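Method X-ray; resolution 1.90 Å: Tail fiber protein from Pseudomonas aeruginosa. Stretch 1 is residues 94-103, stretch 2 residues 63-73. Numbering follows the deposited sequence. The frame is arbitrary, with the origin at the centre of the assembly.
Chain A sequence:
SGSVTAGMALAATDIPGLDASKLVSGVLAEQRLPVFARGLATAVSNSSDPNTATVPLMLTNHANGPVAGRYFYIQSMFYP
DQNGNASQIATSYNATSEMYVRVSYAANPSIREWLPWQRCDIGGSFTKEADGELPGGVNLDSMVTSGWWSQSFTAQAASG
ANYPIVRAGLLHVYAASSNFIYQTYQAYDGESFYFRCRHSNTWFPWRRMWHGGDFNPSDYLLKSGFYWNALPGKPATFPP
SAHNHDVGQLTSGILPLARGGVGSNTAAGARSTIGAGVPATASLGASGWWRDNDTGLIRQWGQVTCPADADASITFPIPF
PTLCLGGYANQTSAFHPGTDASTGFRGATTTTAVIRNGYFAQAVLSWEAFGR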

# COMPACT_ATOMS: atom_id res chain seq x y z
N ASN A 94 -2.30 58.52 -29.13
CA ASN A 94 -2.50 57.52 -30.17
C ASN A 94 -2.12 56.15 -29.63
O ASN A 94 -1.63 56.02 -28.51
CB ASN A 94 -1.65 57.87 -31.40
CG ASN A 94 -0.18 57.73 -31.14
OD1 ASN A 94 0.40 58.41 -30.30
ND2 ASN A 94 0.47 56.82 -31.87
N ALA A 95 -2.38 55.12 -30.44
CA ALA A 95 -1.87 53.77 -30.27
C ALA A 95 -2.56 52.99 -29.17
O ALA A 95 -2.98 51.84 -29.41
CB ALA A 95 -0.36 53.78 -30.03
N THR A 96 -2.65 53.57 -27.97
CA THR A 96 -3.36 52.95 -26.85
C THR A 96 -4.13 54.04 -26.10
O THR A 96 -3.93 55.24 -26.34
CB THR A 96 -2.39 52.27 -25.87
OG1 THR A 96 -1.58 53.27 -25.26
CG2 THR A 96 -1.47 51.28 -26.57
N SER A 97 -4.99 53.61 -25.17
CA SER A 97 -5.78 54.52 -24.32
C SER A 97 -5.22 54.42 -22.90
O SER A 97 -5.51 53.45 -22.18
CB SER A 97 -7.27 54.13 -24.31
OG SER A 97 -7.83 54.24 -25.62
N GLU A 98 -4.39 55.40 -22.53
CA GLU A 98 -3.69 55.39 -21.26
C GLU A 98 -3.79 56.74 -20.57
O GLU A 98 -3.89 57.78 -21.22
CB GLU A 98 -2.20 55.08 -21.43
CG GLU A 98 -1.94 53.69 -21.91
CD GLU A 98 -0.49 53.42 -22.23
OE1 GLU A 98 0.42 53.97 -21.56
OE2 GLU A 98 -0.26 52.67 -23.19
N MET A 99 -3.71 56.71 -19.23
CA MET A 99 -3.72 57.92 -18.40
C MET A 99 -2.71 57.82 -17.28
O MET A 99 -2.54 56.74 -16.67
CB MET A 99 -5.11 58.14 -17.78
CG MET A 99 -5.22 59.36 -16.86
SD MET A 99 -6.83 59.49 -16.00
CE MET A 99 -7.90 59.79 -17.39
N TYR A 100 -2.06 58.95 -16.99
CA TYR A 100 -1.08 59.11 -15.93
C TYR A 100 -1.36 60.40 -15.16
O TYR A 100 -1.99 61.32 -15.68
CB TYR A 100 0.36 59.16 -16.49
CG TYR A 100 0.74 57.90 -17.21
CD1 TYR A 100 0.30 57.66 -18.51
CD2 TYR A 100 1.55 56.92 -16.59
CE1 TYR A 100 0.64 56.49 -19.18
CE2 TYR A 100 1.90 55.76 -17.26
CZ TYR A 100 1.42 55.55 -18.56
OH TYR A 100 1.72 54.39 -19.23
N VAL A 101 -0.85 60.46 -13.94
CA VAL A 101 -0.97 61.66 -13.10
C VAL A 101 0.36 61.90 -12.39
O VAL A 101 1.10 60.96 -12.06
CB VAL A 101 -2.13 61.50 -12.09
CG1 VAL A 101 -1.80 60.40 -11.06
CG2 VAL A 101 -2.40 62.82 -11.39
N ARG A 102 0.68 63.20 -12.20
CA ARG A 102 1.86 63.58 -11.40
C ARG A 102 1.64 64.95 -10.75
O ARG A 102 0.58 65.58 -10.89
CB ARG A 102 3.15 63.56 -12.20
CG ARG A 102 3.36 64.72 -13.17
CD ARG A 102 4.78 64.79 -13.68
NE ARG A 102 4.92 65.90 -14.62
CZ ARG A 102 6.05 66.31 -15.12
NH1 ARG A 102 7.17 65.69 -14.83
NH2 ARG A 102 6.06 67.34 -15.94
N VAL A 103 2.65 65.40 -10.00
CA VAL A 103 2.50 66.57 -9.16
C VAL A 103 3.85 67.22 -8.94
O VAL A 103 4.88 66.56 -8.81
CB VAL A 103 1.81 66.20 -7.83
CG1 VAL A 103 2.69 65.30 -7.02
CG2 VAL A 103 1.46 67.47 -7.04
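Stretch 2, residues 63-73: ANGPVAGRYFY

How does stretch 2 run over stretch 1? It is mostly loop, becoming strand at Phe72 and Tyr73, while stretch 1 leaves its own loop and is strand from Met99 to Val103. Between their two nearest points they run in opposite senses: Pro66 lies nearest Tyr100, CA to CA 6.8 Å, and Tyr71 nearest Asn94, CA to CA 7.5 Å. Between these points the chain reverses in a type II beta turn from Val67 to Arg70, with Arg70 N bonded to Val67 O at 3.0 Å. Gly69 takes the turn's positive phi of 86°, where a CB would be jammed against the preceding carbonyl. No backbone hydrogen bond joins the stretches; the direct hydrogen bonds all come from the Arg70 side chain, one of them to the main-chain Asn94 O, and water adds to the contact.

Why does Arg70 take the shape it does? Its CB points toward stretch 1, and the chain runs m, then t, before a p turn at chi3 brings the guanidinium edge to three acceptors near its plane. Arg70 NH1 gives a hydrogen bond to Glu98 OE2 at 3.1 Å, part of a salt bridge and nearly straight at 167°. Arg70 NH2 serves both Asn94 O at 2.9 Å and Thr96 OG1 at 2.8 Å. Bonds within the loop accompany these: Thr96 N bonds Asn94 O at 2.7 Å, and Thr96, with chi1 p, gives its OG1 proton to Glu98 OE2 at 2.5 Å.

What holds Glu98 and Tyr100 in place? Both point toward stretch 2 with chi1 m, while Met99 between them points away, so the side chains alternate in direction. Glu98 is extended at chi2, so its carboxylate reaches Arg70 with OE2 and accepts a hydrogen bond from Tyr100 OH with OE1, at 2.7 Å. That bond ties down the far end of the tyrosine. Pro66 covers one face of its ring, CB lying 3.4 Å from Tyr100 CG in a CH-pi contact. Val67, with chi1 t, brings CG2 within 3.6 Å of Tyr100 OH, and Phe72 CE2 comes obliquely to 3.8 Å from Tyr100 CE1, the ring planes at 77°.

How are the two ends of the contact finished? At one, water 1 accepts from Arg70 NE at 3.0 Å and lies 2.7 Å from Asn94 OD1, while water 2 links Tyr71 N, at 2.9 Å, to Asn94 OD1, at 2.8 Å. The Asn94 side chain, chi1 p, thus reaches stretch 2 through water, while its main-chain O is bonded directly by Arg70. At the other, extended Arg102 lies with one guanidinium face under Asn64 O, 3.5 Å from Arg102 NH1, but the angle is too poor for a hydrogen bond.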

# COMPACT_ATOMS: atom_id res chain seq x y z
N ALA A 63 10.44 64.26 -23.24
CA ALA A 63 10.86 63.15 -22.39
C ALA A 63 10.34 63.22 -20.97
O ALA A 63 10.27 62.17 -20.31
CB ALA A 63 12.40 63.12 -22.33
N ASN A 64 9.97 64.39 -20.49
CA ASN A 64 9.43 64.52 -19.13
C ASN A 64 7.98 64.12 -19.02
O ASN A 64 7.44 64.13 -17.90
CB ASN A 64 9.64 65.96 -18.62
CG ASN A 64 11.07 66.19 -18.14
OD1 ASN A 64 11.74 65.28 -17.72
ND2 ASN A 64 11.55 67.43 -18.23
N GLY A 65 7.32 63.76 -20.16
CA GLY A 65 6.04 63.13 -20.13
C GLY A 65 6.14 61.70 -19.60
O GLY A 65 7.21 61.23 -19.23
N PRO A 66 4.99 60.99 -19.59
CA PRO A 66 4.95 59.68 -18.91
C PRO A 66 5.57 58.52 -19.67
O PRO A 66 6.05 57.56 -19.05
CB PRO A 66 3.45 59.45 -18.67
CG PRO A 66 2.78 60.25 -19.78
CD PRO A 66 3.67 61.45 -20.00
N VAL A 67 5.58 58.56 -21.00
CA VAL A 67 6.10 57.43 -21.79
C VAL A 67 7.02 57.95 -22.88
O VAL A 67 6.57 58.54 -23.87
CB VAL A 67 4.99 56.57 -22.39
CG1 VAL A 67 5.63 55.36 -23.08
CG2 VAL A 67 4.00 56.11 -21.37
N ALA A 68 8.33 57.72 -22.71
CA ALA A 68 9.31 58.26 -23.64
C ALA A 68 9.04 57.81 -25.07
O ALA A 68 8.74 56.63 -25.34
CB ALA A 68 10.71 57.84 -23.20
N GLY A 69 9.17 58.76 -25.99
CA GLY A 69 8.86 58.51 -27.38
C GLY A 69 7.43 58.69 -27.79
O GLY A 69 7.14 58.57 -28.99
N ARG A 70 6.50 58.97 -26.86
CA ARG A 70 5.08 59.06 -27.21
C ARG A 70 4.50 60.43 -26.87
O ARG A 70 4.87 61.05 -25.85
CB ARG A 70 4.27 57.99 -26.48
CG ARG A 70 4.51 56.61 -27.10
CD ARG A 70 3.65 55.57 -26.42
NE ARG A 70 2.23 55.80 -26.63
CZ ARG A 70 1.29 55.14 -25.99
NH1 ARG A 70 1.63 54.22 -25.10
NH2 ARG A 70 0.02 55.38 -26.24
N TYR A 71 3.60 60.88 -27.74
CA TYR A 71 2.84 62.08 -27.47
C TYR A 71 1.76 61.84 -26.42
O TYR A 71 1.06 60.83 -26.43
CB TYR A 71 2.19 62.61 -28.74
CG TYR A 71 3.17 63.25 -29.71
CD1 TYR A 71 3.54 64.59 -29.59
CD2 TYR A 71 3.77 62.50 -30.71
CE1 TYR A 71 4.45 65.16 -30.44
CE2 TYR A 71 4.68 63.09 -31.61
CZ TYR A 71 5.02 64.41 -31.46
OH TYR A 71 5.91 64.98 -32.31
N PHE A 72 1.62 62.80 -25.50
CA PHE A 72 0.51 62.82 -24.56
C PHE A 72 -0.06 64.23 -24.47
O PHE A 72 0.70 65.22 -24.40
CB PHE A 72 0.96 62.36 -23.13
CG PHE A 72 1.05 60.88 -22.98
CD1 PHE A 72 2.02 60.15 -23.63
CD2 PHE A 72 0.08 60.19 -22.23
CE1 PHE A 72 2.08 58.76 -23.51
CE2 PHE A 72 0.14 58.81 -22.10
CZ PHE A 72 1.13 58.10 -22.74
N TYR A 73 -1.40 64.31 -24.40
CA TYR A 73 -2.06 65.52 -23.93
C TYR A 73 -1.82 65.65 -22.44
O TYR A 73 -1.97 64.68 -21.69
CB TYR A 73 -3.56 65.46 -24.18
CG TYR A 73 -3.98 65.28 -25.60
CD1 TYR A 73 -4.17 64.02 -26.14
CD2 TYR A 73 -4.27 66.39 -26.38
CE1 TYR A 73 -4.58 63.91 -27.47
CE2 TYR A 73 -4.70 66.27 -27.65
CZ TYR A 73 -4.84 65.05 -28.20
OH TYR A 73 -5.28 64.98 -29.51
O HOH W 1 0.69 58.23 -27.61
O HOH W 2 3.06 59.06 -29.99